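Local coordinates for protein Cwp19 (Clostridioides difficile, PDB 5OQ3) that carries a TIM-barrel glycoside hydrolase domain and probably cleaves bonds of cell-wall peptidoglycan, the whole protein also being assigned an amidase activity, at residues E26-I32 with G358-A364; K60-I66 with Q374-K378; Q290-P294 with G323-K328. All blocks are in the same frame, centred on the assembly; numbering follows the deposited sequence. Where two conformers were deposited one is given.

Contact 1: residues E26-I32 with G358-A364; sequences EMRAAWI and GSMYFSA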
loop_
_atom_site.group_PDB
_atom_site.type_symbol
_atom_site.label_atom_id
_atom_site.label_comp_id
_atom_site.label_asym_id
_atom_site.label_seq_id
_atom_site.Cartn_x
_atom_site.Cartn_y
_atom_site.Cartn_z
ATOM N N GLU A 26 1.080 -5.961 19.479
ATOM C CA GLU A 26 1.585 -4.885 18.659
ATOM C C GLU A 26 1.741 -5.397 17.203
ATOM O O GLU A 26 2.256 -6.490 16.976
ATOM C CB GLU A 26 2.918 -4.433 19.230
ATOM C CG GLU A 26 3.505 -3.194 18.591
ATOM C CD GLU A 26 4.888 -2.806 19.109
ATOM O OE1 GLU A 26 5.143 -1.608 19.329
ATOM O OE2 GLU A 26 5.737 -3.683 19.292
ATOM N N MET A 27 1.308 -4.602 16.227
ATOM C CA MET A 27 1.570 -4.887 14.795
ATOM C C MET A 27 3.020 -4.706 14.456
ATOM O O MET A 27 3.587 -3.671 14.777
ATOM C CB MET A 27 0.673 -3.978 13.919
ATOM C CG MET A 27 0.948 -4.035 12.437
ATOM S SD MET A 27 0.669 -5.673 11.728
ATOM C CE MET A 27 -1.083 -5.798 11.783
ATOM N N ARG A 28 3.621 -5.725 13.851
ATOM C CA ARG A 28 5.029 -5.685 13.486
ATOM C C ARG A 28 5.150 -6.250 12.064
ATOM O O ARG A 28 5.428 -7.428 11.896
ATOM C CB ARG A 28 5.849 -6.527 14.506
ATOM C CG ARG A 28 5.730 -5.983 15.915
ATOM C CD ARG A 28 6.260 -6.945 16.983
ATOM N NE ARG A 28 6.117 -6.360 18.323
ATOM C CZ ARG A 28 6.492 -6.942 19.462
ATOM N NH1 ARG A 28 6.971 -8.180 19.451
ATOM N NH2 ARG A 28 6.384 -6.277 20.602
ATOM N N ALA A 29 4.872 -5.407 11.065
ATOM C CA ALA A 29 4.732 -5.877 9.676
ATOM C C ALA A 29 5.891 -5.478 8.823
ATOM O O ALA A 29 6.556 -4.509 9.115
ATOM C CB ALA A 29 3.441 -5.314 9.088
ATOM N N ALA A 30 6.108 -6.235 7.773
ATOM C CA ALA A 30 7.017 -5.845 6.724
ATOM C C ALA A 30 6.285 -5.889 5.380
ATOM O O ALA A 30 5.602 -6.865 5.085
ATOM C CB ALA A 30 8.239 -6.730 6.697
ATOM N N TRP A 31 6.506 -4.855 4.572
ATOM C CA TRP A 31 6.072 -4.857 3.179
ATOM C C TRP A 31 6.997 -5.762 2.367
ATOM O O TRP A 31 8.236 -5.655 2.477
ATOM C CB TRP A 31 6.082 -3.440 2.581
ATOM C CG TRP A 31 4.919 -2.598 2.936
ATOM C CD1 TRP A 31 3.669 -2.674 2.410
ATOM C CD2 TRP A 31 4.903 -1.444 3.792
ATOM N NE1 TRP A 31 2.876 -1.705 2.936
ATOM C CE2 TRP A 31 3.623 -0.894 3.728
ATOM C CE3 TRP A 31 5.871 -0.796 4.559
ATOM C CZ2 TRP A 31 3.246 0.245 4.447
ATOM C CZ3 TRP A 31 5.528 0.345 5.238
ATOM C CH2 TRP A 31 4.223 0.851 5.177
ATOM N N ILE A 32 6.387 -6.612 1.542
ATOM C CA ILE A 32 7.093 -7.425 0.555
ATOM C C ILE A 32 6.525 -6.991 -0.821
ATOM O O ILE A 32 5.449 -7.396 -1.238
ATOM C CB ILE A 32 6.847 -8.932 0.826
ATOM C CG1 ILE A 32 7.385 -9.307 2.245
ATOM C CG2 ILE A 32 7.480 -9.814 -0.252
ATOM C CD1 ILE A 32 7.113 -10.742 2.662
ATOM N N GLY A 358 1.474 -0.139 16.443
ATOM C CA GLY A 358 2.611 -0.833 15.888
ATOM C C GLY A 358 3.178 -0.171 14.662
ATOM O O GLY A 358 2.994 1.046 14.521
ATOM N N SER A 359 3.880 -0.939 13.825
ATOM C CA SER A 359 4.709 -0.434 12.742
ATOM C C SER A 359 4.620 -1.375 11.535
ATOM O O SER A 359 4.395 -2.591 11.697
ATOM C CB SER A 359 6.173 -0.369 13.142
ATOM O OG SER A 359 6.439 0.608 14.139
ATOM N N MET A 360 4.876 -0.784 10.365
ATOM C CA MET A 360 5.129 -1.500 9.133
ATOM C C MET A 360 6.412 -0.991 8.548
ATOM O O MET A 360 6.609 0.188 8.493
ATOM C CB MET A 360 3.970 -1.359 8.131
ATOM C CG MET A 360 2.594 -1.737 8.639
ATOM S SD MET A 360 1.546 -2.322 7.297
ATOM C CE MET A 360 0.294 -3.141 8.225
ATOM N N TYR A 361 7.300 -1.902 8.152
ATOM C CA TYR A 361 8.655 -1.577 7.711
ATOM C C TYR A 361 8.745 -1.648 6.170
ATOM O O TYR A 361 8.473 -2.703 5.592
ATOM C CB TYR A 361 9.684 -2.557 8.303
ATOM C CG TYR A 361 9.803 -2.328 9.795
ATOM C CD1 TYR A 361 10.709 -1.406 10.291
ATOM C CD2 TYR A 361 9.020 -3.003 10.713
ATOM C CE1 TYR A 361 10.824 -1.179 11.640
ATOM C CE2 TYR A 361 9.125 -2.763 12.078
ATOM C CZ TYR A 361 10.030 -1.836 12.528
ATOM O OH TYR A 361 10.169 -1.562 13.873
ATOM N N PHE A 362 9.194 -0.562 5.575
ATOM C CA PHE A 362 9.508 -0.518 4.155
ATOM C C PHE A 362 10.999 -0.630 3.964
ATOM O O PHE A 362 11.678 0.354 4.218
ATOM C CB PHE A 362 8.957 0.722 3.452
ATOM C CG PHE A 362 8.853 0.488 1.965
ATOM C CD1 PHE A 362 9.930 0.756 1.109
ATOM C CD2 PHE A 362 7.754 -0.183 1.446
ATOM C CE1 PHE A 362 9.854 0.468 -0.228
ATOM C CE2 PHE A 362 7.691 -0.490 0.094
ATOM C CZ PHE A 362 8.747 -0.164 -0.735
ATOM N N SER A 363 11.521 -1.785 3.518
ATOM C CA SER A 363 10.793 -2.974 3.104
ATOM C C SER A 363 11.524 -4.210 3.616
ATOM O O SER A 363 12.602 -4.115 4.206
ATOM C CB SER A 363 10.580 -3.020 1.576
ATOM O OG SER A 363 11.805 -3.243 0.905
ATOM N N ALA A 364 10.954 -5.370 3.350
ATOM C CA ALA A 364 11.484 -6.644 3.829
ATOM C C ALA A 364 12.944 -6.882 3.485
ATOM O O ALA A 364 13.699 -7.390 4.337
ATOM C CB ALA A 364 10.638 -7.778 3.299
HETATM O O HOH W 1 6.601 -1.385 16.625
#

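Contact 2: residues K60-I66 with Q374-K378; sequences KLKSVGI and QKDLK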
loop_
_atom_site.group_PDB
_atom_site.type_symbol
_atom_site.label_atom_id
_atom_site.label_comp_id
_atom_site.label_asym_id
_atom_site.label_seq_id
_atom_site.Cartn_x
_atom_site.Cartn_y
_atom_site.Cartn_z
ATOM N N LYS A 60 13.755 -15.063 7.987
ATOM C CA LYS A 60 14.572 -13.963 8.465
ATOM C C LYS A 60 13.662 -12.900 9.147
ATOM O O LYS A 60 13.989 -12.410 10.222
ATOM C CB LYS A 60 15.390 -13.382 7.308
ATOM C CG LYS A 60 16.622 -12.573 7.709
ATOM C CD LYS A 60 17.839 -13.425 8.094
ATOM C CE LYS A 60 18.619 -14.061 6.923
ATOM N NZ LYS A 60 19.428 -13.111 6.096
ATOM N N LEU A 61 12.504 -12.604 8.557
ATOM C CA LEU A 61 11.587 -11.638 9.177
ATOM C C LEU A 61 11.086 -12.134 10.540
ATOM O O LEU A 61 11.093 -11.389 11.511
ATOM C CB LEU A 61 10.423 -11.369 8.242
ATOM C CG LEU A 61 10.749 -10.757 6.874
ATOM C CD1 LEU A 61 9.501 -10.682 6.005
ATOM C CD2 LEU A 61 11.395 -9.401 7.039
ATOM N N LYS A 62 10.690 -13.404 10.600
ATOM C CA LYS A 62 10.182 -13.945 11.840
ATOM C C LYS A 62 11.258 -13.858 12.925
ATOM O O LYS A 62 10.982 -13.559 14.089
ATOM C CB LYS A 62 9.673 -15.366 11.675
ATOM C CG LYS A 62 9.192 -15.895 12.997
ATOM C CD LYS A 62 8.267 -17.047 12.931
ATOM C CE LYS A 62 7.654 -17.290 14.300
ATOM N NZ LYS A 62 7.047 -18.640 14.302
ATOM N N SER A 63 12.500 -14.129 12.523
ATOM C CA SER A 63 13.616 -14.129 13.469
ATOM C C SER A 63 13.858 -12.811 14.189
ATOM O O SER A 63 14.469 -12.821 15.269
ATOM C CB SER A 63 14.934 -14.584 12.815
ATOM O OG SER A 63 15.556 -13.530 12.082
ATOM N N VAL A 64 13.385 -11.700 13.623
ATOM C CA VAL A 64 13.543 -10.380 14.270
ATOM C C VAL A 64 12.280 -9.857 14.902
ATOM O O VAL A 64 12.259 -8.728 15.377
ATOM C CB VAL A 64 14.170 -9.324 13.340
ATOM C CG1 VAL A 64 15.469 -9.873 12.764
ATOM C CG2 VAL A 64 13.219 -8.858 12.222
ATOM N N GLY A 65 11.212 -10.650 14.870
ATOM C CA GLY A 65 9.959 -10.265 15.511
ATOM C C GLY A 65 8.828 -9.831 14.579
ATOM O O GLY A 65 7.775 -9.456 15.033
ATOM N N ILE A 66 9.035 -9.868 13.275
ATOM C CA ILE A 66 7.948 -9.556 12.344
ATOM C C ILE A 66 6.843 -10.600 12.465
ATOM O O ILE A 66 7.089 -11.809 12.458
ATOM C CB ILE A 66 8.466 -9.435 10.904
ATOM C CG1 ILE A 66 9.494 -8.330 10.760
ATOM C CG2 ILE A 66 7.332 -9.271 9.888
ATOM C CD1 ILE A 66 8.962 -6.950 11.049
ATOM N N GLN A 374 18.554 -6.037 11.704
ATOM C CA GLN A 374 18.087 -7.225 12.391
ATOM C C GLN A 374 18.290 -7.122 13.900
ATOM O O GLN A 374 17.385 -7.391 14.684
ATOM C CB GLN A 374 18.772 -8.468 11.848
ATOM C CG GLN A 374 18.287 -8.880 10.467
ATOM C CD GLN A 374 19.184 -9.921 9.846
ATOM O OE1 GLN A 374 19.771 -10.734 10.560
ATOM N NE2 GLN A 374 19.325 -9.885 8.512
ATOM N N LYS A 375 19.486 -6.712 14.299
ATOM C CA LYS A 375 19.802 -6.583 15.719
ATOM C C LYS A 375 18.895 -5.549 16.421
ATOM O O LYS A 375 18.427 -5.786 17.539
ATOM C CB LYS A 375 21.293 -6.196 15.873
ATOM C CG LYS A 375 21.787 -6.055 17.300
ATOM C CD LYS A 375 23.316 -5.959 17.349
ATOM C CE LYS A 375 23.855 -4.615 16.879
ATOM N NZ LYS A 375 24.053 -3.667 18.018
ATOM N N ASP A 376 18.648 -4.416 15.750
ATOM C CA ASP A 376 17.783 -3.361 16.314
ATOM C C ASP A 376 16.343 -3.829 16.471
ATOM O O ASP A 376 15.739 -3.637 17.553
ATOM C CB ASP A 376 17.880 -2.087 15.497
ATOM C CG ASP A 376 19.190 -1.324 15.752
ATOM O OD1 ASP A 376 19.846 -1.560 16.772
ATOM O OD2 ASP A 376 19.530 -0.464 14.946
ATOM N N LEU A 377 15.798 -4.490 15.448
ATOM C CA LEU A 377 14.441 -4.996 15.573
ATOM C C LEU A 377 14.348 -6.101 16.627
ATOM O O LEU A 377 13.399 -6.110 17.406
ATOM C CB LEU A 377 13.872 -5.431 14.214
ATOM C CG LEU A 377 13.129 -4.306 13.465
ATOM C CD1 LEU A 377 13.992 -3.083 13.259
ATOM C CD2 LEU A 377 12.575 -4.818 12.144
ATOM N N LYS A 378 15.330 -7.003 16.685
ATOM C CA LYS A 378 15.342 -7.997 17.769
ATOM C C LYS A 378 15.273 -7.317 19.130
ATOM O O LYS A 378 14.521 -7.746 20.007
ATOM C CB LYS A 378 16.584 -8.893 17.715
ATOM C CG LYS A 378 16.444 -10.031 16.736
ATOM C CD LYS A 378 17.635 -10.982 16.789
ATOM C CE LYS A 378 17.902 -11.579 15.417
ATOM N NZ LYS A 378 19.122 -12.427 15.387
HETATM O O HOH W 2 21.359 -11.585 7.209
HETATM O O HOH W 3 18.164 -13.067 12.165
#

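Contact 3: residues Q290-P294 with G323-K328; sequences QLYWP and GQGIYK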
loop_
_atom_site.group_PDB
_atom_site.type_symbol
_atom_site.label_atom_id
_atom_site.label_comp_id
_atom_site.label_asym_id
_atom_site.label_seq_id
_atom_site.Cartn_x
_atom_site.Cartn_y
_atom_site.Cartn_z
ATOM N N GLN A 290 3.001 6.952 5.940
ATOM C CA GLN A 290 4.395 6.676 5.609
ATOM C C GLN A 290 5.258 7.824 6.122
ATOM O O GLN A 290 5.381 8.882 5.495
ATOM C CB GLN A 290 4.502 6.514 4.082
ATOM C CG GLN A 290 3.751 5.292 3.629
ATOM C CD GLN A 290 3.743 5.083 2.110
ATOM O OE1 GLN A 290 4.476 5.685 1.348
ATOM N NE2 GLN A 290 2.900 4.177 1.679
ATOM N N LEU A 291 5.819 7.610 7.319
ATOM C CA LEU A 291 6.654 8.617 7.963
ATOM C C LEU A 291 8.100 8.324 7.699
ATOM O O LEU A 291 8.906 8.103 8.617
ATOM C CB LEU A 291 6.336 8.684 9.467
ATOM C CG LEU A 291 4.862 8.934 9.835
ATOM C CD1 LEU A 291 4.774 9.236 11.340
ATOM C CD2 LEU A 291 4.215 10.032 9.022
ATOM N N TYR A 292 8.469 8.461 6.433
ATOM C CA TYR A 292 9.796 8.072 5.991
ATOM C C TYR A 292 10.774 9.236 6.077
ATOM O O TYR A 292 11.461 9.571 5.100
ATOM C CB TYR A 292 9.721 7.509 4.559
ATOM C CG TYR A 292 8.780 6.352 4.300
ATOM C CD1 TYR A 292 8.352 5.495 5.308
ATOM C CD2 TYR A 292 8.396 6.057 3.004
ATOM C CE1 TYR A 292 7.560 4.397 5.022
ATOM C CE2 TYR A 292 7.579 4.974 2.723
ATOM C CZ TYR A 292 7.190 4.122 3.738
ATOM O OH TYR A 292 6.398 3.032 3.479
ATOM N N TRP A 293 10.882 9.805 7.276
ATOM C CA TRP A 293 11.757 10.914 7.514
ATOM C C TRP A 293 12.427 10.732 8.881
ATOM O O TRP A 293 11.878 10.093 9.772
ATOM C CB TRP A 293 10.955 12.208 7.559
ATOM C CG TRP A 293 10.273 12.546 6.250
ATOM C CD1 TRP A 293 10.874 12.968 5.081
ATOM C CD2 TRP A 293 8.872 12.506 5.976
ATOM N NE1 TRP A 293 9.935 13.192 4.117
ATOM C CE2 TRP A 293 8.695 12.927 4.636
ATOM C CE3 TRP A 293 7.742 12.193 6.739
ATOM C CZ2 TRP A 293 7.440 13.036 4.053
ATOM C CZ3 TRP A 293 6.496 12.279 6.148
ATOM C CH2 TRP A 293 6.355 12.680 4.813
ATOM N N PRO A 294 13.592 11.351 9.077
ATOM C CA PRO A 294 14.235 11.391 10.388
ATOM C C PRO A 294 13.535 12.289 11.387
ATOM O O PRO A 294 12.863 13.266 11.031
ATOM C CB PRO A 294 15.636 11.946 10.106
ATOM C CG PRO A 294 15.776 11.932 8.646
ATOM C CD PRO A 294 14.423 11.998 8.056
ATOM N N GLY A 323 4.340 3.773 9.303
ATOM C CA GLY A 323 5.209 3.292 8.250
ATOM C C GLY A 323 6.625 3.781 8.474
ATOM O O GLY A 323 6.891 4.991 8.485
ATOM N N GLN A 324 7.559 2.832 8.604
ATOM C CA GLN A 324 8.954 3.116 8.933
ATOM C C GLN A 324 9.832 2.986 7.710
ATOM O O GLN A 324 9.895 1.916 7.086
ATOM C CB GLN A 324 9.455 2.118 10.014
ATOM C CG GLN A 324 8.563 1.885 11.237
ATOM C CD GLN A 324 8.379 3.032 12.243
ATOM O OE1 GLN A 324 7.605 2.884 13.164
ATOM N NE2 GLN A 324 9.123 4.121 12.145
ATOM N N GLY A 325 10.595 4.043 7.423
ATOM C CA GLY A 325 11.420 4.108 6.229
ATOM C C GLY A 325 12.824 3.581 6.306
ATOM O O GLY A 325 13.803 4.300 6.014
ATOM N N ILE A 326 12.941 2.307 6.672
ATOM C CA ILE A 326 14.229 1.689 6.915
ATOM C C ILE A 326 15.078 1.561 5.649
ATOM O O ILE A 326 16.276 1.344 5.760
ATOM C CB ILE A 326 14.159 0.381 7.709
ATOM C CG1 ILE A 326 13.287 -0.667 7.050
ATOM C CG2 ILE A 326 13.742 0.660 9.161
ATOM C CD1 ILE A 326 13.504 -2.078 7.536
ATOM N N TYR A 327 14.468 1.708 4.470
ATOM C CA TYR A 327 15.236 1.792 3.232
ATOM C C TYR A 327 16.206 2.979 3.202
ATOM O O TYR A 327 17.185 2.970 2.455
ATOM C CB TYR A 327 14.288 1.802 2.011
ATOM C CG TYR A 327 13.500 3.089 1.851
ATOM C CD1 TYR A 327 12.301 3.294 2.527
ATOM C CD2 TYR A 327 13.924 4.071 0.973
ATOM C CE1 TYR A 327 11.572 4.466 2.350
ATOM C CE2 TYR A 327 13.217 5.251 0.795
ATOM C CZ TYR A 327 12.016 5.435 1.468
ATOM O OH TYR A 327 11.264 6.582 1.290
ATOM N N LYS A 328 15.912 4.037 3.960
ATOM C CA LYS A 328 16.818 5.195 4.040
ATOM C C LYS A 328 17.921 4.904 5.029
ATOM O O LYS A 328 17.695 4.843 6.239
ATOM C CB LYS A 328 16.057 6.455 4.407
ATOM C CG LYS A 328 15.015 6.907 3.405
ATOM C CD LYS A 328 14.554 8.334 3.673
ATOM C CE LYS A 328 13.537 8.796 2.654
ATOM N NZ LYS A 328 13.055 10.152 2.949
HETATM O O HOH W 4 10.475 6.022 9.522
#

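Contact 1: residues E26-I32 with G358-A364
The first and last strands of the TIM barrel, 27-32 and 356-361, meet here and close the eight-stranded parallel sheet on itself. The strands run nearly parallel, and backbone hydrogen bonds alternate between them: Ser359 N to Met27 O, Ala29 N to Ser359 O (2.9 Å, nearly straight at 176°), Tyr361 N to Ala29 O and Trp31 N to Tyr361 O. Beyond the strand pairing, Ala364 N adds a bond to Trp31 O. Gly358 CA lies 3.2 Å from Met27 O, with backbone angles that call for glycine. Trp31 carries the side-chain packing. With its CG anti to the carbonyl carbon (chi1 -80°), the indole reaches across the neighbouring strand, and Met360 CB sits over one face of the six-membered ring, 3.8 Å from its centroid; in the conformer described, Met360 SD lies obliquely to the same ring, a Met-aromatic contact. Phe362 CB touches Trp31 CE3 at 3.6 Å, the two ring planes inclined at 57°, and Trp122 meets the same indole edge-to-face. Ala29 CB lies 3.7 Å from Met360 CG. Main-chain bonds thus fix the register of the seam, while apolar, sulfur and indole groups pack on the side bearing Ala29 and Met360.

Contact 2: residues K60-I66 with Q374-K378
Val64 turns CG1 anti to its carbonyl carbon (chi1 -53°), and Gln374 does the same with CG (chi1 -73°) before its chain runs on extended; the two side chains cross at about a right angle, with Val64 CG1 3.7 Å from Gln374 CB. The same methyl is equally close to the backbone of helix 371-381 at Gln374 O. The other branch, CG2, faces Leu377, and the branching carbon Val64 CB stands 4.0 Å from Leu377 CB, so the valine is wedged between two residues one helical turn apart. Ile66 extends this apolar patch through CD1, 4.3 Å from Leu377 CD2.

Toward solvent the chemistry becomes polar and is mediated by water. Lys60, in one of its two conformers, is bent at three successive torsions and curls its aliphatic chain obliquely across the Gln374 amide, Lys60 CD lying 3.9 Å from Gln374 NE2. In that conformer one water accepts from both Lys60 NZ and Gln374 NE2, and the amide nitrogen is also held by Ile367 O. A second water donates to Ser63 OG and Gln374 OE1, with a weak link from Lys378 NZ. Lys378 lays its methylenes over the end of helix 47-63, its CE 3.7 Å from Ser63 O.

That end is a Schellman motif: Gly65 has positive phi, Ile66 N and Gly65 N bond back to Leu61 O and Lys62 O, and Val64, just before the glycine, packs against helix 371-381.

The contact thus joins the C-terminal end of helix 47-63, the first helix of the barrel's outer layer, to helix 371-381 near the end of the chain. Helix 364-369 packs against both through Ile367, which touches Val64 and Leu377, while Tyr361 of strand 356-361 touches both Ile66 and Leu377.

Contact 3: residues Q290-P294 with G323-K328
Tyr292 packs against Gly323, Gly325 and Tyr327 where the segments that follow the sixth barrel strand and end the seventh run side by side, at the C-terminal ends of the barrel strands, the side that bears the active site in TIM-barrel enzymes. Backbone pairing is slight: a single bridge joins Gln290 with Gly323, and Leu291 N donates to Gly323 O at 3.1 Å with a bent N-H...O angle of 137°. Farther on, a water takes the place of a direct bond, donating to Leu291 O and accepting from Gly325 N. Tyr292 and Gly325 each centre an inverse gamma turn, and Gly325 then begins a type I turn ending at Lys328.

The aromatic part is an offset edge-to-face pair. Tyr327 presents its edge to the face of Tyr292, with centroids 5.4 Å apart and planes at 86°; its CE1 lies 3.6 Å from Tyr292 CD2. The CD1 side of the Tyr292 ring lies against the glycine backbone, with CD1 3.4 Å from Gly325 N, a closeness that the lack of side chains at Gly323 and Gly325 permits. Phe362 also touches Tyr292.

A side-chain hydrogen bond comes from Lys328, whose extended chain carries the ammonium group over to the 290-294 backbone. Gln337 OE1 is a second partner of this nitrogen. Lys328 NZ donates to Tyr292 O at 2.7 Å, arriving almost in line with the carbonyl bond.

Contact 1 is buried and contact 3 partly buried; both lie deeper in the fold than contact 2, whose centre lies about 22 Å from that of the chain and which mixes an apolar patch with exposed lysines and bridging waters. Contact 1 is barrel sheet proper, dominated by regular main-chain bonds; contact 3, although it starts on the neighbouring strand, soon gives way to turns, a ring pair and an ammonium bond. These two share the sheet through Gln324, whose N and OE1 hydrogen-bond Met360 O and Ser359 OG, and Trp31 packs against Tyr292 OH. Contact 2 backs contact 1 from outside, where Ile66 CG2 rests on Arg28 O, but does not touch contact 3.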